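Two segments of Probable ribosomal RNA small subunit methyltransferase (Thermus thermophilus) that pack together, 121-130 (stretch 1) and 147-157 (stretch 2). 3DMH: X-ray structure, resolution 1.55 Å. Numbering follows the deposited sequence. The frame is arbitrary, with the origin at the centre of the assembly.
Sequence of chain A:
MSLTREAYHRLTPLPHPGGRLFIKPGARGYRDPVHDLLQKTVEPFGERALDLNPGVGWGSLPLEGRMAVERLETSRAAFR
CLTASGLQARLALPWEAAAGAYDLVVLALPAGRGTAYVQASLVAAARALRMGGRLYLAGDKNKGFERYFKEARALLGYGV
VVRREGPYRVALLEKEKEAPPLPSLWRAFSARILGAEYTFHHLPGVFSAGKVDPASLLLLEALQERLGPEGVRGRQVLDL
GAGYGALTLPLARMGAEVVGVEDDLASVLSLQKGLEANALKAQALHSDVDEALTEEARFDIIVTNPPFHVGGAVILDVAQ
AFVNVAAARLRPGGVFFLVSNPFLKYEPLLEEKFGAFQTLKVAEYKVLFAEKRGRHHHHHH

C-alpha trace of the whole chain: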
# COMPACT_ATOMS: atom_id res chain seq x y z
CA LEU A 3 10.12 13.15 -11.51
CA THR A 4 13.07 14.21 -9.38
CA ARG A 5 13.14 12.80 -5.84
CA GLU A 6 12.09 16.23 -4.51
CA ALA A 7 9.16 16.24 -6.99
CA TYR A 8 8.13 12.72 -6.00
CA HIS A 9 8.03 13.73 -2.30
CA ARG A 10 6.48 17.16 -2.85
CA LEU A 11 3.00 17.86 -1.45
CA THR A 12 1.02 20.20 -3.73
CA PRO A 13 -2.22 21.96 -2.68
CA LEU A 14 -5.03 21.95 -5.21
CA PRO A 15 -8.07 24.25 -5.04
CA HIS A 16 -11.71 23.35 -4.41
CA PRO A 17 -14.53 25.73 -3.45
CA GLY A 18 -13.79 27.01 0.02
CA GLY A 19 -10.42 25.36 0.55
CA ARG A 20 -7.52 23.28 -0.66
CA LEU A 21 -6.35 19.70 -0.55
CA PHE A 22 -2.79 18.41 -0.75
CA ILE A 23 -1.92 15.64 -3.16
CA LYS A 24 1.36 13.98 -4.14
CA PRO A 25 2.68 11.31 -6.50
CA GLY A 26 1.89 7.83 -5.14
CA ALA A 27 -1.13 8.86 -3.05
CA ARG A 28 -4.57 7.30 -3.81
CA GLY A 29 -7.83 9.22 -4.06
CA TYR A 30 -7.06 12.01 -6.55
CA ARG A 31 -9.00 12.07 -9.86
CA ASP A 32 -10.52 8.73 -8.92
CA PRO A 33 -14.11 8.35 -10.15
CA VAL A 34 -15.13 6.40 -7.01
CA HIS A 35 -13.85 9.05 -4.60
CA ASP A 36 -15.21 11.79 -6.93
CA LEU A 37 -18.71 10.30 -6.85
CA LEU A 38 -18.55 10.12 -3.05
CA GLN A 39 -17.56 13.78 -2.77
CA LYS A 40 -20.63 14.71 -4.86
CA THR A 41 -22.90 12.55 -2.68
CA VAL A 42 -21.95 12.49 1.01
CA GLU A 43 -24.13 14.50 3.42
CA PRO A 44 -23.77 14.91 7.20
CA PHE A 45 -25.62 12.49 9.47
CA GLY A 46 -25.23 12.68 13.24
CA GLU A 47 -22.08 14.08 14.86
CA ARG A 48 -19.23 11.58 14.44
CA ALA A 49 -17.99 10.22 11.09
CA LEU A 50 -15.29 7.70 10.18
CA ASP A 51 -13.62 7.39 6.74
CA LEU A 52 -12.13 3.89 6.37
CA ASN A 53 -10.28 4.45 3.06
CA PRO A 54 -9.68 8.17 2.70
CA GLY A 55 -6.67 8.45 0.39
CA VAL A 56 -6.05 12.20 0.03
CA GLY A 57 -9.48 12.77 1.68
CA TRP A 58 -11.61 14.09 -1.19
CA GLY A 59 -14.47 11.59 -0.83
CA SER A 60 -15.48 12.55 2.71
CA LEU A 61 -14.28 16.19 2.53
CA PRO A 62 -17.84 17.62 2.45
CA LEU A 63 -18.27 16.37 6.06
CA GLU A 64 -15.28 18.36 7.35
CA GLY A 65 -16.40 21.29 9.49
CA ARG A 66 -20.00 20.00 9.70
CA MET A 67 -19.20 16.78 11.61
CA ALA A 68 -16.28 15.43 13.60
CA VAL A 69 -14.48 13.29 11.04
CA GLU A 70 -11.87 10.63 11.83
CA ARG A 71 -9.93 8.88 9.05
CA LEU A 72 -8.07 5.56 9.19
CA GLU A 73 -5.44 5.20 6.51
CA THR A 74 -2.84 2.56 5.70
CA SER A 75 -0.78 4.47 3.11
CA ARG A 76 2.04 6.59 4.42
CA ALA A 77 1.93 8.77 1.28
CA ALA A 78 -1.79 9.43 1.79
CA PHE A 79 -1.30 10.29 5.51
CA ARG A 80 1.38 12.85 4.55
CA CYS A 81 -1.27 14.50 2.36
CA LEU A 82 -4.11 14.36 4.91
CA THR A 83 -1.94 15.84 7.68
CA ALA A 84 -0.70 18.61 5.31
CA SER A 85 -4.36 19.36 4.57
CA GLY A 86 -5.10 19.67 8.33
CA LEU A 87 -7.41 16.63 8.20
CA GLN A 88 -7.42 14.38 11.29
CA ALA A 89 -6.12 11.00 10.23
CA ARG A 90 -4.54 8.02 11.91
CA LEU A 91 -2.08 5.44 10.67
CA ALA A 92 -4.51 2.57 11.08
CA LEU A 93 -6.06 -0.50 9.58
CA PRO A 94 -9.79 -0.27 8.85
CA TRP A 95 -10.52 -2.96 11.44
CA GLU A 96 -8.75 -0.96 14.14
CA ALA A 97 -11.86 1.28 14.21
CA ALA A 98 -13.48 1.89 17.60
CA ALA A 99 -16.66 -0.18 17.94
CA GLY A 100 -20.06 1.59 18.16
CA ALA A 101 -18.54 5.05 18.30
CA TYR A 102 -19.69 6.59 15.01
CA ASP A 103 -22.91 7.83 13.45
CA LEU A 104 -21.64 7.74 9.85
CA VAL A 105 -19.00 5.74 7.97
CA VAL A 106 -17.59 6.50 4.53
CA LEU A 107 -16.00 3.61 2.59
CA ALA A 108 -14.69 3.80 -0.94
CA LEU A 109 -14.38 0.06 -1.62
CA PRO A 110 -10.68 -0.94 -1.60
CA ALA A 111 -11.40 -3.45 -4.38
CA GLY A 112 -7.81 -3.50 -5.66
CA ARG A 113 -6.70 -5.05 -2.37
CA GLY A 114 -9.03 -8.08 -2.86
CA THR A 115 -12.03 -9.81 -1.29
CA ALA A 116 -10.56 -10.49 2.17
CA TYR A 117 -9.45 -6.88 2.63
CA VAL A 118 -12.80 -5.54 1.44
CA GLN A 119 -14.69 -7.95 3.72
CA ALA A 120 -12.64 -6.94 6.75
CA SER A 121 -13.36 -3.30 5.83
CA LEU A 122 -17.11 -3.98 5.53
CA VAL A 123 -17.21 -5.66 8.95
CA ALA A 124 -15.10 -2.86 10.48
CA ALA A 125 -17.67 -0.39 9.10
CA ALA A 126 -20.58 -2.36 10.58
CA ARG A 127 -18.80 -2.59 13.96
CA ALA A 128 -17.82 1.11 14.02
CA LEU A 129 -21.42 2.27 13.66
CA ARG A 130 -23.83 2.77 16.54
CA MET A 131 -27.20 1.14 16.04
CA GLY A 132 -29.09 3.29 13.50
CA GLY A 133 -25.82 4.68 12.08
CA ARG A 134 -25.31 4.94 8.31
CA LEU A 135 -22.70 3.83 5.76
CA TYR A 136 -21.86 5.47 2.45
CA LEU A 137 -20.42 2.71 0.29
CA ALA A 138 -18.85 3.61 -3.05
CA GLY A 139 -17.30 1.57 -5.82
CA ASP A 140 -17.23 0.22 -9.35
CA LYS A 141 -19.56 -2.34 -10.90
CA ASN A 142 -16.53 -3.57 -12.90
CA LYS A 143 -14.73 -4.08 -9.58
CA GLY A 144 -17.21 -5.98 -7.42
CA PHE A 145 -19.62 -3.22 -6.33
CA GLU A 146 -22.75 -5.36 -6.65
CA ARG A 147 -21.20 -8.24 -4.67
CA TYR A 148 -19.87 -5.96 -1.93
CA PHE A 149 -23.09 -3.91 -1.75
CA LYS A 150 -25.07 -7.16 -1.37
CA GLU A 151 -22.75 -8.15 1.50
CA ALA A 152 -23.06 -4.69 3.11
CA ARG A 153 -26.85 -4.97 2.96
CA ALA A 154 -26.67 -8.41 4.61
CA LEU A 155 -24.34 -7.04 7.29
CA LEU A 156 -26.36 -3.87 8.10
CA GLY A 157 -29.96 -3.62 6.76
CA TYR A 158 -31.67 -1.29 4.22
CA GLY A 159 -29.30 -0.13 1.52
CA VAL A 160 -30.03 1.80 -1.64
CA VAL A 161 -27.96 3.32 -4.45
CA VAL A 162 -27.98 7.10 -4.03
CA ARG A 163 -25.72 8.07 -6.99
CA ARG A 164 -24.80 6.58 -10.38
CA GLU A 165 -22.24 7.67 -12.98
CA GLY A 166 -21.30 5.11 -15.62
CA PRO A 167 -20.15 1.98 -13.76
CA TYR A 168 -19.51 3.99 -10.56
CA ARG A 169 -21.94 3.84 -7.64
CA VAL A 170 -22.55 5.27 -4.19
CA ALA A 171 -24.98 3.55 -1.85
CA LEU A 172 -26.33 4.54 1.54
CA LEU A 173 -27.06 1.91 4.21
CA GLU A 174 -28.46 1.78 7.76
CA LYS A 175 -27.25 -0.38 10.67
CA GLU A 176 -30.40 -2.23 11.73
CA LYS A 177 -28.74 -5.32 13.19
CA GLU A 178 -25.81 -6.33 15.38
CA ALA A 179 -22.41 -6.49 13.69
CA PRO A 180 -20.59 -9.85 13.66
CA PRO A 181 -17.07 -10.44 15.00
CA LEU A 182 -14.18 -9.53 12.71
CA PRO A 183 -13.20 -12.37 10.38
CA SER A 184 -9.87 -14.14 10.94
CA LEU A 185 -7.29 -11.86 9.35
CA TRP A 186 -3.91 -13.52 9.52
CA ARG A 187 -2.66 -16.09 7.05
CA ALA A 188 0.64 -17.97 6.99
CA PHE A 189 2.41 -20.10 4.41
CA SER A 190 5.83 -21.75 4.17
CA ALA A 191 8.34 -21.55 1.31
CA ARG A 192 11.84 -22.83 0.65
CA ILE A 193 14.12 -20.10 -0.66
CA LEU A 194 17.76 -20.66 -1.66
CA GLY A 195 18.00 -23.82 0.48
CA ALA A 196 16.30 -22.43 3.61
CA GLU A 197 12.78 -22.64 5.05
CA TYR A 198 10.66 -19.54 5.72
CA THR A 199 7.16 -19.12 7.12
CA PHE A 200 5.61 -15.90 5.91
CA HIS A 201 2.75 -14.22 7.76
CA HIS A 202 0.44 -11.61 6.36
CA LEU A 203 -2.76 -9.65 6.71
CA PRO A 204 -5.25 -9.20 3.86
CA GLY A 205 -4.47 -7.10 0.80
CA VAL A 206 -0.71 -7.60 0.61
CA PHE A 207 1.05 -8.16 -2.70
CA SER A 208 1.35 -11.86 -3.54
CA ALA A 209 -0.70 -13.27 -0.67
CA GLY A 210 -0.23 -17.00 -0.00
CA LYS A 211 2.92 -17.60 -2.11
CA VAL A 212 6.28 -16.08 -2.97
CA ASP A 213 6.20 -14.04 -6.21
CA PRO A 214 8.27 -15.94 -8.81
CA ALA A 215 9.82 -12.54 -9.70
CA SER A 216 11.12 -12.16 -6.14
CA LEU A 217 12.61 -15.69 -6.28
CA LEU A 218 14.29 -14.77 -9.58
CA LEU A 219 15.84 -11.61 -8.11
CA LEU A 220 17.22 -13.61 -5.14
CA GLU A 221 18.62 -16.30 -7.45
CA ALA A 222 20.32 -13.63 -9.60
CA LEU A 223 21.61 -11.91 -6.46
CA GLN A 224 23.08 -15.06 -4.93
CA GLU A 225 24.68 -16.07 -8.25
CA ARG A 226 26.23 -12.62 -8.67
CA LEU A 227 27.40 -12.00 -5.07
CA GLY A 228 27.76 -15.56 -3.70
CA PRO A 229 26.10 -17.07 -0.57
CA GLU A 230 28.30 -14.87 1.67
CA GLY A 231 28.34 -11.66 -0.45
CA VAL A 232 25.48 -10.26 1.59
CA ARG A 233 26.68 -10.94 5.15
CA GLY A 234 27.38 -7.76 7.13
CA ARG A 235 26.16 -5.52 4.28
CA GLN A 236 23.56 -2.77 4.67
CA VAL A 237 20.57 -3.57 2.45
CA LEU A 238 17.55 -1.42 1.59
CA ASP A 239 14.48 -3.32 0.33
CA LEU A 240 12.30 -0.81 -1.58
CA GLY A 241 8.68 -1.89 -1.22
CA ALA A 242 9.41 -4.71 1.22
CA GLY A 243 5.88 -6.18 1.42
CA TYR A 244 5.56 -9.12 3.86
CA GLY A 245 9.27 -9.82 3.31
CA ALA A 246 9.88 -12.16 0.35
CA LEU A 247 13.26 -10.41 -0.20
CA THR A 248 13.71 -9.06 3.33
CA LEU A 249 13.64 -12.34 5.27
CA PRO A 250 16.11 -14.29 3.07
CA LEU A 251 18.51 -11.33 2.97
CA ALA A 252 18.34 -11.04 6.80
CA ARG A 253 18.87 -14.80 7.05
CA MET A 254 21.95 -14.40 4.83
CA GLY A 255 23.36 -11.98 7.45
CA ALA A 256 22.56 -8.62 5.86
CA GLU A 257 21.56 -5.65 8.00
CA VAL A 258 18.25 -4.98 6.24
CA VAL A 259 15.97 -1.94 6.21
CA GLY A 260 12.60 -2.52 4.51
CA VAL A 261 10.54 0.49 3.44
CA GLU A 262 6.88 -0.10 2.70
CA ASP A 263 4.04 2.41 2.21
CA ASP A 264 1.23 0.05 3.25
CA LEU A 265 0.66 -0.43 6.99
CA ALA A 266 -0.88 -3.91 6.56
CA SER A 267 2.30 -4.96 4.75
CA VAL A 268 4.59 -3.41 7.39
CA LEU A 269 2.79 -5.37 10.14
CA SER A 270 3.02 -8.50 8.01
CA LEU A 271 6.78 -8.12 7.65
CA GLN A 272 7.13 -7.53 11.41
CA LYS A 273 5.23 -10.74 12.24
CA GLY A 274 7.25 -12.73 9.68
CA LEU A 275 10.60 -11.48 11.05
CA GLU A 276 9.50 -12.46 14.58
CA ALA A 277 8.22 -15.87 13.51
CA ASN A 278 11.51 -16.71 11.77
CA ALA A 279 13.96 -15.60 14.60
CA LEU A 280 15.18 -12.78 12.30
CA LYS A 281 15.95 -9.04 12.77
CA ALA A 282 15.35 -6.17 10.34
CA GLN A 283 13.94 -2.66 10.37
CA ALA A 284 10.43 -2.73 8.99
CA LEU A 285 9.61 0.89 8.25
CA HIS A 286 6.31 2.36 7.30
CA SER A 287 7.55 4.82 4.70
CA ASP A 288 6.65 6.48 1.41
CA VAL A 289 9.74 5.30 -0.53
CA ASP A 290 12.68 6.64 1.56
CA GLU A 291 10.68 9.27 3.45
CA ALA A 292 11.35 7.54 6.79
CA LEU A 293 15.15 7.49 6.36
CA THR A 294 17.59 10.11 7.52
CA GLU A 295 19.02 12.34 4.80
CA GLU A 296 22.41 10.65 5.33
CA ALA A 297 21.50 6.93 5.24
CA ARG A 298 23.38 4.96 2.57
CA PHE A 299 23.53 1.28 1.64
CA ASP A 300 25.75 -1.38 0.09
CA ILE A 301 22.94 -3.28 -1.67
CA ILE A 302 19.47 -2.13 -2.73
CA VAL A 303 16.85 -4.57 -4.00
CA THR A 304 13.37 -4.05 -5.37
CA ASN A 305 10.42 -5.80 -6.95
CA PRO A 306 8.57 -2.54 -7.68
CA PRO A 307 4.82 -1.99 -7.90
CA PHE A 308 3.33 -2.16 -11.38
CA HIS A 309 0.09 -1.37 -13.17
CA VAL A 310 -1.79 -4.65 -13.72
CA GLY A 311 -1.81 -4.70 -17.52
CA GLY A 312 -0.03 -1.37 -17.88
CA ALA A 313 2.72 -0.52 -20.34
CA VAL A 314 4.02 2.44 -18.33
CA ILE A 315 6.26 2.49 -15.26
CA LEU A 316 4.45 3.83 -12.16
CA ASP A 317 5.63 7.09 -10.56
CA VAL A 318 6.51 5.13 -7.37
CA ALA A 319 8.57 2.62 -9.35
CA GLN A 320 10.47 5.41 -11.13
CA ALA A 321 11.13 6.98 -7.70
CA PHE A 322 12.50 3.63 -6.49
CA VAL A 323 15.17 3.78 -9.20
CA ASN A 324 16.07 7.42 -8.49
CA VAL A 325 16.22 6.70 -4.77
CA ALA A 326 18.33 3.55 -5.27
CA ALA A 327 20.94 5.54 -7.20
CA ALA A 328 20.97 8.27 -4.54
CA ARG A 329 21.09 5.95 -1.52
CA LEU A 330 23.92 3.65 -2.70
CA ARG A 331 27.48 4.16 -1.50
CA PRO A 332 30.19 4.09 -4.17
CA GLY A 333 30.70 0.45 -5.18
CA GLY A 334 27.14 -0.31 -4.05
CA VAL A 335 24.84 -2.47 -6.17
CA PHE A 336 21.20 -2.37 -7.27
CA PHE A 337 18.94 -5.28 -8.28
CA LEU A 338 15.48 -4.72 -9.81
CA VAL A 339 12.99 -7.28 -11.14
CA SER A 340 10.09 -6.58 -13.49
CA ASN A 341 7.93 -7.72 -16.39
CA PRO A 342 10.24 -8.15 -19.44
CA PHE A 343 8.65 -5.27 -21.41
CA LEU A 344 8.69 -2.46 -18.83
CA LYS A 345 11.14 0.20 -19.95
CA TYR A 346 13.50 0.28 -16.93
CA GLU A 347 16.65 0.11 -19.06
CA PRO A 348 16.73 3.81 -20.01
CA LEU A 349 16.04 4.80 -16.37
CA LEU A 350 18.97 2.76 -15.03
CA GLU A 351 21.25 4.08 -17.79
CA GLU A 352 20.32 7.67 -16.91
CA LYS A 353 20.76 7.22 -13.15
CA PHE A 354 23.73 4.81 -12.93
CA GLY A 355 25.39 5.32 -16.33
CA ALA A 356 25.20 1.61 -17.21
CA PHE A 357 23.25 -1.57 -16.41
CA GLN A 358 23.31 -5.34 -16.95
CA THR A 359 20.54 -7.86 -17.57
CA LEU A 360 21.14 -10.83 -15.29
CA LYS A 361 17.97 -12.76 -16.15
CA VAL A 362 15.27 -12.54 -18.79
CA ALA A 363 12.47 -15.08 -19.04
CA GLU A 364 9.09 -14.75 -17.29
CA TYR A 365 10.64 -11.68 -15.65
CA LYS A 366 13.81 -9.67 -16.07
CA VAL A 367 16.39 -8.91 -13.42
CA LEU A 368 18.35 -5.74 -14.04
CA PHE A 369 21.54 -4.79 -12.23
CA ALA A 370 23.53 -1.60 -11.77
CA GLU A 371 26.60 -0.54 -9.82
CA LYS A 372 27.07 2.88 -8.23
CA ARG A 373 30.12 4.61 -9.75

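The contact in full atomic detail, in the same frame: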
# COMPACT_ATOMS: atom_id res chain seq x y z
N SER A 121 -12.95 -4.71 5.83
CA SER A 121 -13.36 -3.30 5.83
C SER A 121 -14.87 -3.12 6.03
O SER A 121 -15.30 -2.23 6.77
CB SER A 121 -12.92 -2.60 4.54
OG SER A 121 -11.49 -2.53 4.50
N LEU A 122 -15.65 -3.99 5.38
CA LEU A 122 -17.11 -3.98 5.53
C LEU A 122 -17.51 -4.29 6.97
O LEU A 122 -18.37 -3.61 7.54
CB LEU A 122 -17.76 -4.98 4.57
CG LEU A 122 -17.74 -4.57 3.09
CD1 LEU A 122 -18.26 -5.71 2.20
CD2 LEU A 122 -18.53 -3.28 2.85
N VAL A 123 -16.90 -5.32 7.55
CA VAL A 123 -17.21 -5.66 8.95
C VAL A 123 -16.74 -4.56 9.91
O VAL A 123 -17.46 -4.22 10.86
CB VAL A 123 -16.61 -7.02 9.36
CG1 VAL A 123 -16.99 -7.34 10.79
CG2 VAL A 123 -17.11 -8.11 8.43
N ALA A 124 -15.56 -3.98 9.66
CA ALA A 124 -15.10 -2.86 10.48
C ALA A 124 -16.12 -1.73 10.45
O ALA A 124 -16.39 -1.09 11.47
CB ALA A 124 -13.75 -2.36 9.98
N ALA A 125 -16.67 -1.46 9.26
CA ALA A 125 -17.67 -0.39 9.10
C ALA A 125 -18.91 -0.68 9.94
O ALA A 125 -19.40 0.17 10.67
CB ALA A 125 -18.05 -0.20 7.64
N ALA A 126 -19.40 -1.92 9.82
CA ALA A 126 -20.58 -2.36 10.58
C ALA A 126 -20.35 -2.26 12.10
O ALA A 126 -21.23 -1.80 12.84
CB ALA A 126 -20.99 -3.77 10.16
N ARG A 127 -19.17 -2.66 12.54
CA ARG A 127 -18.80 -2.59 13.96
C ARG A 127 -18.63 -1.15 14.47
O ARG A 127 -19.00 -0.85 15.61
CB ARG A 127 -17.52 -3.41 14.21
CG ARG A 127 -17.69 -4.89 13.88
CD ARG A 127 -16.49 -5.75 14.29
NE ARG A 127 -16.18 -5.62 15.72
CZ ARG A 127 -16.76 -6.33 16.68
NH1 ARG A 127 -17.70 -7.22 16.37
NH2 ARG A 127 -16.42 -6.14 17.95
N ALA A 128 -18.08 -0.27 13.63
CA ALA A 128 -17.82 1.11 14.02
C ALA A 128 -19.09 1.90 14.29
O ALA A 128 -19.08 2.83 15.10
CB ALA A 128 -17.00 1.81 12.93
N LEU A 129 -20.15 1.56 13.57
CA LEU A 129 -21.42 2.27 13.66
C LEU A 129 -22.18 1.95 14.94
O LEU A 129 -22.24 0.80 15.36
CB LEU A 129 -22.30 1.94 12.44
CG LEU A 129 -21.89 2.58 11.10
CD1 LEU A 129 -22.75 2.01 9.97
CD2 LEU A 129 -21.99 4.10 11.15
N ARG A 130 -22.78 2.97 15.54
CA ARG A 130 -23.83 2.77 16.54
C ARG A 130 -25.03 2.16 15.85
O ARG A 130 -25.17 2.23 14.64
CB ARG A 130 -24.23 4.10 17.18
CG ARG A 130 -24.95 5.05 16.22
CD ARG A 130 -25.65 6.18 16.93
NE ARG A 130 -26.17 7.21 16.02
CZ ARG A 130 -27.35 7.14 15.39
NH1 ARG A 130 -28.15 6.09 15.56
NH2 ARG A 130 -27.74 8.14 14.61
N ARG A 147 -21.50 -7.21 -5.67
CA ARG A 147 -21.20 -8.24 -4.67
C ARG A 147 -20.97 -7.65 -3.28
O ARG A 147 -21.52 -8.15 -2.29
CB ARG A 147 -20.02 -9.13 -5.14
CG ARG A 147 -19.22 -9.85 -4.04
CD ARG A 147 -18.22 -10.87 -4.62
NE ARG A 147 -16.83 -10.43 -4.69
CZ ARG A 147 -16.27 -9.88 -5.76
NH1 ARG A 147 -17.00 -9.67 -6.86
NH2 ARG A 147 -15.00 -9.53 -5.74
N TYR A 148 -20.20 -6.56 -3.21
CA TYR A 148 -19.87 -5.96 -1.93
C TYR A 148 -21.06 -5.23 -1.32
O TYR A 148 -21.26 -5.27 -0.10
CB TYR A 148 -18.65 -5.05 -2.06
CG TYR A 148 -17.38 -5.79 -2.44
CD1 TYR A 148 -16.98 -6.95 -1.76
CD2 TYR A 148 -16.55 -5.31 -3.46
CE1 TYR A 148 -15.78 -7.62 -2.11
CE2 TYR A 148 -15.36 -5.96 -3.81
CZ TYR A 148 -14.99 -7.12 -3.12
OH TYR A 148 -13.80 -7.77 -3.46
N PHE A 149 -21.86 -4.58 -2.17
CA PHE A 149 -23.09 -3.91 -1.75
C PHE A 149 -24.11 -4.92 -1.21
O PHE A 149 -24.78 -4.66 -0.21
CB PHE A 149 -23.68 -3.11 -2.91
CG PHE A 149 -24.95 -2.37 -2.59
CD1 PHE A 149 -25.18 -1.82 -1.32
CD2 PHE A 149 -25.92 -2.19 -3.57
CE1 PHE A 149 -26.36 -1.13 -1.03
CE2 PHE A 149 -27.10 -1.50 -3.30
CZ PHE A 149 -27.33 -0.97 -2.03
N LYS A 150 -24.21 -6.07 -1.86
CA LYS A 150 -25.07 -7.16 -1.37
C LYS A 150 -24.63 -7.63 0.02
O LYS A 150 -25.47 -7.86 0.90
CB LYS A 150 -25.07 -8.32 -2.37
CG LYS A 150 -26.03 -9.46 -2.01
CD LYS A 150 -26.20 -10.43 -3.16
CE LYS A 150 -27.18 -11.52 -2.80
NZ LYS A 150 -27.71 -12.22 -4.00
N GLU A 151 -23.31 -7.76 0.21
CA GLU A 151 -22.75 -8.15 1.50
C GLU A 151 -22.98 -7.07 2.57
O GLU A 151 -23.34 -7.38 3.71
CB GLU A 151 -21.27 -8.53 1.36
CG GLU A 151 -20.54 -8.94 2.66
CD GLU A 151 -21.14 -10.15 3.39
OE1 GLU A 151 -21.93 -10.92 2.78
OE2 GLU A 151 -20.83 -10.34 4.58
N ALA A 152 -22.78 -5.80 2.19
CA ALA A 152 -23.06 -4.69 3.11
C ALA A 152 -24.51 -4.70 3.57
O ALA A 152 -24.79 -4.52 4.75
CB ALA A 152 -22.70 -3.35 2.46
N ARG A 153 -25.43 -4.93 2.63
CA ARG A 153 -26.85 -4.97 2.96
C ARG A 153 -27.17 -6.11 3.92
O ARG A 153 -27.97 -5.94 4.84
CB ARG A 153 -27.72 -5.08 1.69
CG ARG A 153 -27.94 -3.76 0.98
CD ARG A 153 -28.76 -3.93 -0.29
NE ARG A 153 -28.11 -4.83 -1.24
CZ ARG A 153 -28.67 -5.28 -2.36
NH1 ARG A 153 -29.90 -4.90 -2.69
NH2 ARG A 153 -28.01 -6.11 -3.16
N ALA A 154 -26.52 -7.26 3.71
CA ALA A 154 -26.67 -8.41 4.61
C ALA A 154 -26.09 -8.11 5.99
O ALA A 154 -26.65 -8.52 7.01
CB ALA A 154 -26.00 -9.64 4.01
N LEU A 155 -24.99 -7.38 6.03
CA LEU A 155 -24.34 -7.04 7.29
C LEU A 155 -25.12 -6.03 8.13
O LEU A 155 -25.10 -6.10 9.36
CB LEU A 155 -22.92 -6.52 7.05
CG LEU A 155 -21.84 -7.53 6.66
CD1 LEU A 155 -20.59 -6.80 6.17
CD2 LEU A 155 -21.50 -8.47 7.81
N LEU A 156 -25.78 -5.07 7.46
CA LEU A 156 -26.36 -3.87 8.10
C LEU A 156 -27.89 -3.80 8.14
O LEU A 156 -28.47 -3.60 9.22
CB LEU A 156 -25.85 -2.60 7.41
CG LEU A 156 -24.36 -2.31 7.58
CD1 LEU A 156 -23.87 -1.45 6.42
CD2 LEU A 156 -24.10 -1.65 8.92
N GLY A 157 -28.51 -3.89 6.96
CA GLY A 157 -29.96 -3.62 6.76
C GLY A 157 -30.29 -2.93 5.43
O GLY A 157 -29.66 -3.25 4.40

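How do the two helices meet? Helix 121-128 and helix 147-156 run in roughly the same direction, their axes inclined by 31° and 10.1 Å apart at closest approach. That spacing leaves room for side chains between the backbones, and the CA atoms of Leu122 and Ala152 lie 6.5 Å apart, as do those of Ala126 and Leu156, one helical turn further along both helices.

What fills the space at the first of these points? Leu122 acts as a knob, its side chain sitting among Tyr148, Glu151, Ala152 and Leu155, a hole made by residues on successive turns of the partner helix. Leu122 CB lies 3.7 Å from Leu155 CD1, while Leu122 CD2 is 4.2 Å from Ala152 CB. Leu122 CD1 lies 4.3 Å from Tyr148 CB and 4.0 Å from Glu151 CG, so the acidic residue contributes its aliphatic portion here. Leu155 also touches Val123, with Leu155 CD1 4.4 Å from Val123 CG2.

How does the packing continue toward the helix ends? Leu156 takes over, its CD2 atom lying 4.0 Å from Ala126 CB and 4.0 Å from Leu129 CD1. The small Ala126 side chain points toward stretch 2, and Leu156 CD2 also lies 4.0 Å from Ala126 CA. Leu129 has already left helical geometry, yet its side chain still joins this apolar cluster.

Do polar interactions tie the stretches together? No hydrogen bond crosses between them; the 340 Å² buried in total, counting both sides, is held by apolar packing. Backbone hydrogen bonds stay within each helix, as in Ala126 N to Leu122 O at 3.0 Å and Leu156 N to Ala152 O at 2.9 Å, so these amide and carbonyl groups are paired within their own helices.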